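Local coordinates for protein protocadherin gamma-B3 (Homo sapiens, PDB 5K8R) that probably mediates calcium-dependent cell adhesion and may take part in establishing and maintaining specific neuronal connections in the brain, at residues L24-G29 / N85-T90; D61-C66 / N97-T102; I339-L344 / G350-Q355. All coordinates share one frame; numbering follows the deposited sequence.

Contact 1: residues L24-G29 / N85-T90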
# COMPACT_ATOMS: atom_id res chain seq x y z
N LEU A 24 -38.26 14.75 -64.56
CA LEU A 24 -39.27 13.70 -64.57
C LEU A 24 -40.12 13.71 -65.84
O LEU A 24 -41.22 13.17 -65.84
CB LEU A 24 -40.16 13.81 -63.33
CG LEU A 24 -39.47 13.56 -61.99
CD1 LEU A 24 -40.47 13.60 -60.85
CD2 LEU A 24 -38.71 12.24 -62.01
N GLY A 25 -39.62 14.32 -66.91
CA GLY A 25 -40.32 14.33 -68.18
C GLY A 25 -41.43 15.35 -68.31
O GLY A 25 -42.08 15.39 -69.36
N PHE A 26 -41.67 16.16 -67.28
CA PHE A 26 -42.71 17.17 -67.36
C PHE A 26 -42.29 18.33 -68.25
O PHE A 26 -41.10 18.54 -68.52
CB PHE A 26 -43.06 17.70 -65.96
CG PHE A 26 -43.79 16.71 -65.09
CD1 PHE A 26 -43.10 15.68 -64.46
CD2 PHE A 26 -45.15 16.82 -64.90
CE1 PHE A 26 -43.77 14.78 -63.66
CE2 PHE A 26 -45.82 15.91 -64.09
CZ PHE A 26 -45.13 14.89 -63.48
N GLY A 27 -43.28 19.08 -68.71
CA GLY A 27 -43.04 20.30 -69.45
C GLY A 27 -43.72 21.47 -68.76
O GLY A 27 -44.73 21.30 -68.08
N VAL A 28 -43.15 22.66 -68.95
CA VAL A 28 -43.71 23.86 -68.34
C VAL A 28 -45.09 24.17 -68.89
O VAL A 28 -45.86 24.90 -68.25
CB VAL A 28 -42.76 25.06 -68.52
CG1 VAL A 28 -41.64 25.01 -67.49
CG2 VAL A 28 -42.18 25.06 -69.93
N GLY A 29 -45.41 23.63 -70.06
CA GLY A 29 -46.70 23.86 -70.68
C GLY A 29 -47.84 23.25 -69.89
O GLY A 29 -49.01 23.45 -70.22
N ASN A 85 -50.57 10.73 -59.73
CA ASN A 85 -49.43 9.84 -59.80
C ASN A 85 -48.43 10.20 -58.72
O ASN A 85 -48.24 11.38 -58.40
CB ASN A 85 -48.76 9.89 -61.18
CG ASN A 85 -49.33 8.87 -62.14
OD1 ASN A 85 -49.69 7.76 -61.75
ND2 ASN A 85 -49.42 9.25 -63.42
N PHE A 86 -47.73 9.19 -58.22
CA PHE A 86 -46.68 9.35 -57.22
C PHE A 86 -45.33 9.30 -57.94
O PHE A 86 -45.16 8.55 -58.90
CB PHE A 86 -46.77 8.26 -56.16
CG PHE A 86 -47.59 8.64 -54.96
CD1 PHE A 86 -47.73 9.96 -54.59
CD2 PHE A 86 -48.24 7.67 -54.21
CE1 PHE A 86 -48.49 10.32 -53.49
CE2 PHE A 86 -49.00 8.01 -53.11
CZ PHE A 86 -49.13 9.34 -52.75
N PHE A 87 -44.38 10.10 -57.46
CA PHE A 87 -43.04 10.18 -58.04
C PHE A 87 -42.04 10.13 -56.90
O PHE A 87 -41.87 11.12 -56.18
CB PHE A 87 -42.87 11.44 -58.88
CG PHE A 87 -43.77 11.50 -60.08
CD1 PHE A 87 -43.41 10.87 -61.26
CD2 PHE A 87 -44.97 12.18 -60.03
CE1 PHE A 87 -44.24 10.92 -62.37
CE2 PHE A 87 -45.81 12.24 -61.13
CZ PHE A 87 -45.44 11.60 -62.30
N HIS A 88 -41.38 8.99 -56.73
CA HIS A 88 -40.46 8.81 -55.61
C HIS A 88 -39.18 9.60 -55.84
O HIS A 88 -38.55 9.47 -56.90
CB HIS A 88 -40.16 7.33 -55.40
CG HIS A 88 -39.41 7.04 -54.14
ND1 HIS A 88 -40.00 7.08 -52.90
CD2 HIS A 88 -38.11 6.71 -53.93
CE1 HIS A 88 -39.10 6.79 -51.97
NE2 HIS A 88 -37.95 6.56 -52.57
N VAL A 89 -38.80 10.41 -54.86
CA VAL A 89 -37.59 11.22 -54.92
C VAL A 89 -36.74 10.89 -53.70
O VAL A 89 -37.25 10.83 -52.58
CB VAL A 89 -37.91 12.72 -54.98
CG1 VAL A 89 -36.62 13.53 -55.12
CG2 VAL A 89 -38.86 13.02 -56.12
N THR A 90 -35.44 10.68 -53.92
CA THR A 90 -34.48 10.48 -52.85
C THR A 90 -33.39 11.54 -52.96
O THR A 90 -32.88 11.81 -54.06
CB THR A 90 -33.87 9.08 -52.90
OG1 THR A 90 -33.28 8.85 -54.18
CG2 THR A 90 -34.94 8.03 -52.66

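Contact 2: residues D61-C66 / N97-T102. With CA (calcium ion), chain C; CA (calcium ion), chain D; CA (calcium ion), chain B.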
# COMPACT_ATOMS: atom_id res chain seq x y z
N ASP A 61 -29.93 19.51 -41.15
CA ASP A 61 -28.76 19.16 -40.35
C ASP A 61 -28.56 17.65 -40.42
O ASP A 61 -29.37 16.89 -39.88
CB ASP A 61 -28.93 19.64 -38.91
CG ASP A 61 -27.80 19.19 -38.01
OD1 ASP A 61 -26.66 19.01 -38.51
OD2 ASP A 61 -28.04 19.01 -36.80
N ARG A 62 -27.48 17.22 -41.07
CA ARG A 62 -27.24 15.79 -41.23
C ARG A 62 -26.98 15.11 -39.89
O ARG A 62 -27.31 13.93 -39.72
CB ARG A 62 -26.06 15.56 -42.17
CG ARG A 62 -25.90 14.12 -42.62
CD ARG A 62 -24.44 13.75 -42.79
NE ARG A 62 -23.69 13.92 -41.55
CZ ARG A 62 -23.66 13.02 -40.57
NH1 ARG A 62 -24.33 11.88 -40.70
NH2 ARG A 62 -22.96 13.25 -39.47
N GLU A 63 -26.39 15.83 -38.93
CA GLU A 63 -26.12 15.23 -37.63
C GLU A 63 -27.41 14.90 -36.89
O GLU A 63 -27.51 13.86 -36.24
CB GLU A 63 -25.25 16.17 -36.78
CG GLU A 63 -23.76 16.08 -37.08
CD GLU A 63 -23.39 16.61 -38.45
OE1 GLU A 63 -23.86 17.71 -38.80
OE2 GLU A 63 -22.64 15.93 -39.17
N GLU A 64 -28.42 15.77 -37.00
CA GLU A 64 -29.68 15.52 -36.32
C GLU A 64 -30.55 14.52 -37.07
O GLU A 64 -31.37 13.82 -36.46
CB GLU A 64 -30.43 16.84 -36.12
CG GLU A 64 -31.66 16.73 -35.24
CD GLU A 64 -32.36 18.06 -35.05
OE1 GLU A 64 -31.93 19.05 -35.68
OE2 GLU A 64 -33.33 18.12 -34.27
N ILE A 65 -30.38 14.42 -38.39
CA ILE A 65 -31.22 13.55 -39.19
C ILE A 65 -30.69 12.12 -39.19
O ILE A 65 -31.42 11.17 -38.89
CB ILE A 65 -31.35 14.10 -40.63
CG1 ILE A 65 -32.07 15.45 -40.62
CG2 ILE A 65 -32.07 13.11 -41.52
CD1 ILE A 65 -32.05 16.15 -41.96
N CYS A 66 -29.41 11.94 -39.53
CA CYS A 66 -28.84 10.60 -39.65
C CYS A 66 -27.82 10.26 -38.58
O CYS A 66 -27.50 9.07 -38.42
CB CYS A 66 -28.18 10.42 -41.03
SG CYS A 66 -29.34 10.47 -42.43
N ASN A 97 -17.85 19.43 -42.61
CA ASN A 97 -17.12 19.47 -41.34
C ASN A 97 -17.49 20.76 -40.61
O ASN A 97 -16.72 21.72 -40.54
CB ASN A 97 -15.62 19.36 -41.58
CG ASN A 97 -14.84 19.19 -40.30
OD1 ASN A 97 -15.32 18.56 -39.35
ND2 ASN A 97 -13.65 19.75 -40.25
N ASP A 98 -18.70 20.77 -40.04
CA ASP A 98 -19.19 21.91 -39.29
C ASP A 98 -19.27 21.64 -37.80
O ASP A 98 -19.91 22.41 -37.07
CB ASP A 98 -20.56 22.34 -39.83
CG ASP A 98 -21.58 21.23 -39.78
OD1 ASP A 98 -21.18 20.05 -39.74
OD2 ASP A 98 -22.79 21.53 -39.78
N ASN A 99 -18.64 20.57 -37.32
CA ASN A 99 -18.63 20.22 -35.91
C ASN A 99 -17.20 19.92 -35.48
O ASN A 99 -16.51 19.12 -36.14
CB ASN A 99 -19.53 19.02 -35.62
CG ASN A 99 -21.00 19.36 -35.70
OD1 ASN A 99 -21.73 18.86 -36.55
ND2 ASN A 99 -21.46 20.22 -34.79
N PRO A 100 -16.71 20.54 -34.41
CA PRO A 100 -15.36 20.24 -33.93
C PRO A 100 -15.37 18.99 -33.07
O PRO A 100 -16.42 18.59 -32.54
CB PRO A 100 -15.01 21.48 -33.11
CG PRO A 100 -16.32 21.92 -32.55
CD PRO A 100 -17.35 21.60 -33.62
N PRO A 101 -14.22 18.34 -32.90
CA PRO A 101 -14.13 17.25 -31.93
C PRO A 101 -14.30 17.78 -30.51
O PRO A 101 -14.21 18.98 -30.25
CB PRO A 101 -12.72 16.69 -32.15
CG PRO A 101 -11.96 17.81 -32.76
CD PRO A 101 -12.95 18.56 -33.61
N THR A 102 -14.55 16.86 -29.59
CA THR A 102 -14.78 17.25 -28.20
C THR A 102 -14.31 16.14 -27.27
O THR A 102 -14.39 14.95 -27.60
CB THR A 102 -16.27 17.55 -27.95
OG1 THR A 102 -16.48 17.75 -26.54
CG2 THR A 102 -17.15 16.41 -28.44
CA CA C . -24.62 19.96 -39.37
CA CA D . -21.50 17.68 -40.34
CA CA B . -15.59 17.27 -37.31

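Contact 3: residues I339-L344 / G350-Q355. With CA (calcium ion), chain E.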
# COMPACT_ATOMS: atom_id res chain seq x y z
N ILE A 339 43.49 -3.11 60.13
CA ILE A 339 42.51 -2.24 59.49
C ILE A 339 42.54 -2.50 57.99
O ILE A 339 43.62 -2.56 57.39
CB ILE A 339 42.78 -0.76 59.80
CG1 ILE A 339 42.93 -0.54 61.31
CG2 ILE A 339 41.67 0.12 59.24
CD1 ILE A 339 43.31 0.87 61.69
N LYS A 340 41.36 -2.65 57.39
CA LYS A 340 41.22 -2.95 55.97
C LYS A 340 40.09 -2.09 55.42
O LYS A 340 38.91 -2.40 55.64
CB LYS A 340 40.96 -4.44 55.74
CG LYS A 340 40.58 -4.82 54.32
CD LYS A 340 41.68 -4.48 53.32
CE LYS A 340 41.48 -5.22 52.01
NZ LYS A 340 40.11 -5.04 51.46
N THR A 341 40.44 -1.03 54.71
CA THR A 341 39.47 -0.12 54.11
C THR A 341 39.21 -0.51 52.66
O THR A 341 40.08 -1.05 51.98
CB THR A 341 39.95 1.33 54.18
OG1 THR A 341 41.06 1.50 53.28
CG2 THR A 341 40.40 1.68 55.59
N HIS A 342 38.01 -0.21 52.19
CA HIS A 342 37.63 -0.44 50.81
C HIS A 342 36.50 0.46 50.39
O HIS A 342 35.61 0.72 51.16
CB HIS A 342 37.37 -1.90 50.51
CG HIS A 342 35.96 -2.32 50.70
ND1 HIS A 342 34.96 -2.01 49.81
CD2 HIS A 342 35.37 -3.06 51.67
CE1 HIS A 342 33.82 -2.52 50.22
NE2 HIS A 342 34.04 -3.16 51.35
N ASP A 343 36.55 0.93 49.15
CA ASP A 343 35.52 1.81 48.61
C ASP A 343 35.14 1.32 47.23
O ASP A 343 36.01 1.06 46.39
CB ASP A 343 36.01 3.26 48.56
CG ASP A 343 34.88 4.26 48.40
OD1 ASP A 343 34.84 5.24 49.18
OD2 ASP A 343 34.03 4.07 47.50
N LEU A 344 33.83 1.21 46.98
CA LEU A 344 33.35 0.65 45.72
C LEU A 344 33.48 1.62 44.55
O LEU A 344 33.41 1.19 43.40
CB LEU A 344 31.89 0.21 45.86
CG LEU A 344 31.60 -0.85 46.93
CD1 LEU A 344 30.11 -1.15 46.97
CD2 LEU A 344 32.40 -2.12 46.67
N GLY A 350 37.24 6.72 45.16
CA GLY A 350 37.59 5.46 45.79
C GLY A 350 38.84 5.53 46.64
O GLY A 350 39.12 4.60 47.41
N GLU A 351 39.62 6.60 46.50
CA GLU A 351 40.79 6.79 47.35
C GLU A 351 40.34 7.03 48.78
O GLU A 351 39.35 7.73 49.03
CB GLU A 351 41.63 7.96 46.85
CG GLU A 351 42.12 7.82 45.42
CD GLU A 351 43.11 6.68 45.24
OE1 GLU A 351 43.77 6.31 46.23
OE2 GLU A 351 43.22 6.17 44.11
N ILE A 352 41.07 6.45 49.74
CA ILE A 352 40.65 6.42 51.13
C ILE A 352 41.75 7.00 52.01
O ILE A 352 42.91 6.59 51.89
CB ILE A 352 40.29 5.00 51.59
CG1 ILE A 352 39.18 4.42 50.70
CG2 ILE A 352 39.86 5.00 53.05
CD1 ILE A 352 38.82 3.00 51.04
N LEU A 353 41.38 7.92 52.88
CA LEU A 353 42.24 8.40 53.96
C LEU A 353 41.71 7.84 55.27
O LEU A 353 40.56 8.10 55.65
CB LEU A 353 42.28 9.93 54.00
CG LEU A 353 42.96 10.54 55.23
CD1 LEU A 353 44.41 10.08 55.33
CD2 LEU A 353 42.89 12.06 55.19
N CYS A 354 42.54 7.06 55.95
CA CYS A 354 42.18 6.41 57.21
C CYS A 354 42.97 7.04 58.35
O CYS A 354 44.20 7.13 58.28
CB CYS A 354 42.45 4.90 57.14
SG CYS A 354 42.17 4.02 58.68
N GLN A 355 42.26 7.47 59.39
CA GLN A 355 42.88 8.18 60.49
C GLN A 355 42.25 7.75 61.81
O GLN A 355 41.18 7.13 61.85
CB GLN A 355 42.78 9.70 60.30
CG GLN A 355 41.41 10.19 59.90
CD GLN A 355 41.41 11.65 59.50
OE1 GLN A 355 42.47 12.26 59.35
NE2 GLN A 355 40.23 12.22 59.33
CA CA E . 33.43 6.63 47.72

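Contact 1: residues L24-G29 / N85-T90
Phe-26 and Phe-87 form an offset edge-to-face aromatic pair that ties the loop after helix 20-23 to strand 85-94. The ring planes stand at 71° and the ring centroids are 5.2 Å apart. Phe-26 presents the edge: its CE1 stands over one face of Phe-87, displaced toward the rim, while Phe-26 CZ passes just beyond the rim, 3.5 Å from Phe-87 CZ. The two side chains reach in from opposite directions, and the Phe-87 ring is brought toward the loop with its CG beside the backbone N (chi1 -63°).

A second apolar contact grips the base of the same side chain. Leu-24 CD1 lies 3.8 Å from Phe-87 CB and 4.0 Å from Phe-87 CG, approaching the ring obliquely as the two side chains slide past each other. Leu-24 is the first residue beyond helix 20-23, and Gly-25, at positive phi (80°), turns the chain between the two residues that engage Phe-87. Leu-24 CB also sits at the edge of the Phe-26 ring, so the loop side of the contact packs against itself. A serine in place of Phe-87 would probably leave the edge of Phe-26 without a ring to lean on and open a gap beside Leu-24 CD1.

Further apolar neighbours extend this patch of the first cadherin repeat: Met-78 touches both Leu-24 and Phe-87, while Leu-36 and Ala-21 touch Phe-26. The adjacent Phe-86 packs instead on Leu-338 of the second subunit. No hydrogen bond joins the loop to the strand here, and the facing backbones remain well apart, implying that the loop is seated on the sheet by shape, dispersion and the weak electrostatics of C-H groups directed at an aromatic face.

Contact 2: residues D61-C66 / N97-T102
Glu-63 and Asp-98 meet through two calcium ions held between their carboxylates. Glu-63 OE1 binds both, at 2.4 Å to the ion of chain C and 2.8 Å to that of chain D, while Glu-63 OE2 adds a 2.4 Å bond to the latter. Asp-98 spans the same pair, OD2 reaching the chain C ion at 2.4 Å and OD1 the chain D ion. Asp-61 OD1 joins the first site; Glu-9 and Glu-10 complete it, and Asp-131 of the second repeat reaches the other. A third calcium, of chain B, is taken by Asn-97 OD1 and Asn-99 O.

Asp-61, itself a ligand, is also the N-cap, its OD1 accepting from Glu-63 N at 3.2 Å. In the second shell, Arg-62 NH2 makes a 2.7 Å salt bridge to Glu-63 OE2 from above the carboxylate plane, and probably offsets some negative charge. A bend at chi2 (69°) turns the Glu-63 carboxylate to the ions.

Asp-61 to Glu-63 are the cadherin DRE motif, opening helix 62-65, which is followed by Cys-66, disulfide-bonded to Cys-72; Asn-97 to Asn-99 end the DXNDN motif, in the linker between strands 85-94 and 107-113.

Contact 3: residues I339-L344 / G350-Q355
Ile-352 reaches across toward Thr-341 and the chain beyond it. Its CB already lies 4.0 Å from Thr-341 OG1. At the branch the two arms part: CG2 comes to 3.7 Å from the same hydroxyl oxygen and also touches Thr-341 CB, whereas CG1 turns to the other neighbour, 4.0 Å from Asp-343 CB. The extended chi2 (177°) then carries CD1 onward to rest on the backbone of His-342, 3.5 Å from its N, and against the following link at Asp-343 N, with Thr-341 OG1 as near and Asp-343 CB alongside.

The strands 339-342 and 352-355 run roughly antiparallel, at 151°, but their axes keep 8.2 Å apart and share no hydrogen bond, for they belong to different sheets. They face each other across the beta sandwich of the fourth cadherin repeat, one from the sheet with strand 371-376, the other from that with strand 387-396. Deeper between the sheets, Cys-354 SG meets Ile-339 CG2 at 4.0 Å, and Thr-341 CG2 lies by Cys-354 CB.

At the mouth of the loop joining the strands, Asp-343 sets CB against Gly-350 O and turns its carboxylate to a calcium ion, gripped by OD1 at 2.5 Å and OD2 at 2.6 Å. Asn-311, Asn-313, Asp-345, Asn-349 and Asp-396 supply the other ligands of this site.

Contacts 1 and 2 both belong to the first cadherin repeat, about 11 Å apart at their nearest atoms, with strand 85-94 of contact 1 running on toward the linker of contact 2. Contact 3 lies in the fourth repeat, about 142 Å from contact 1 between centres. Their chemistry follows their place: contact 1 is partly buried and wholly apolar, contact 2 is a surface contact bridged by metal, and contact 3, partly buried, passes from an apolar sandwich interior to a calcium ligand at its end. Contacts 1 and 3 both touch the second subunit, consistent with an antiparallel dimer in which first and fourth repeats pair; contact 2 touches no other chain.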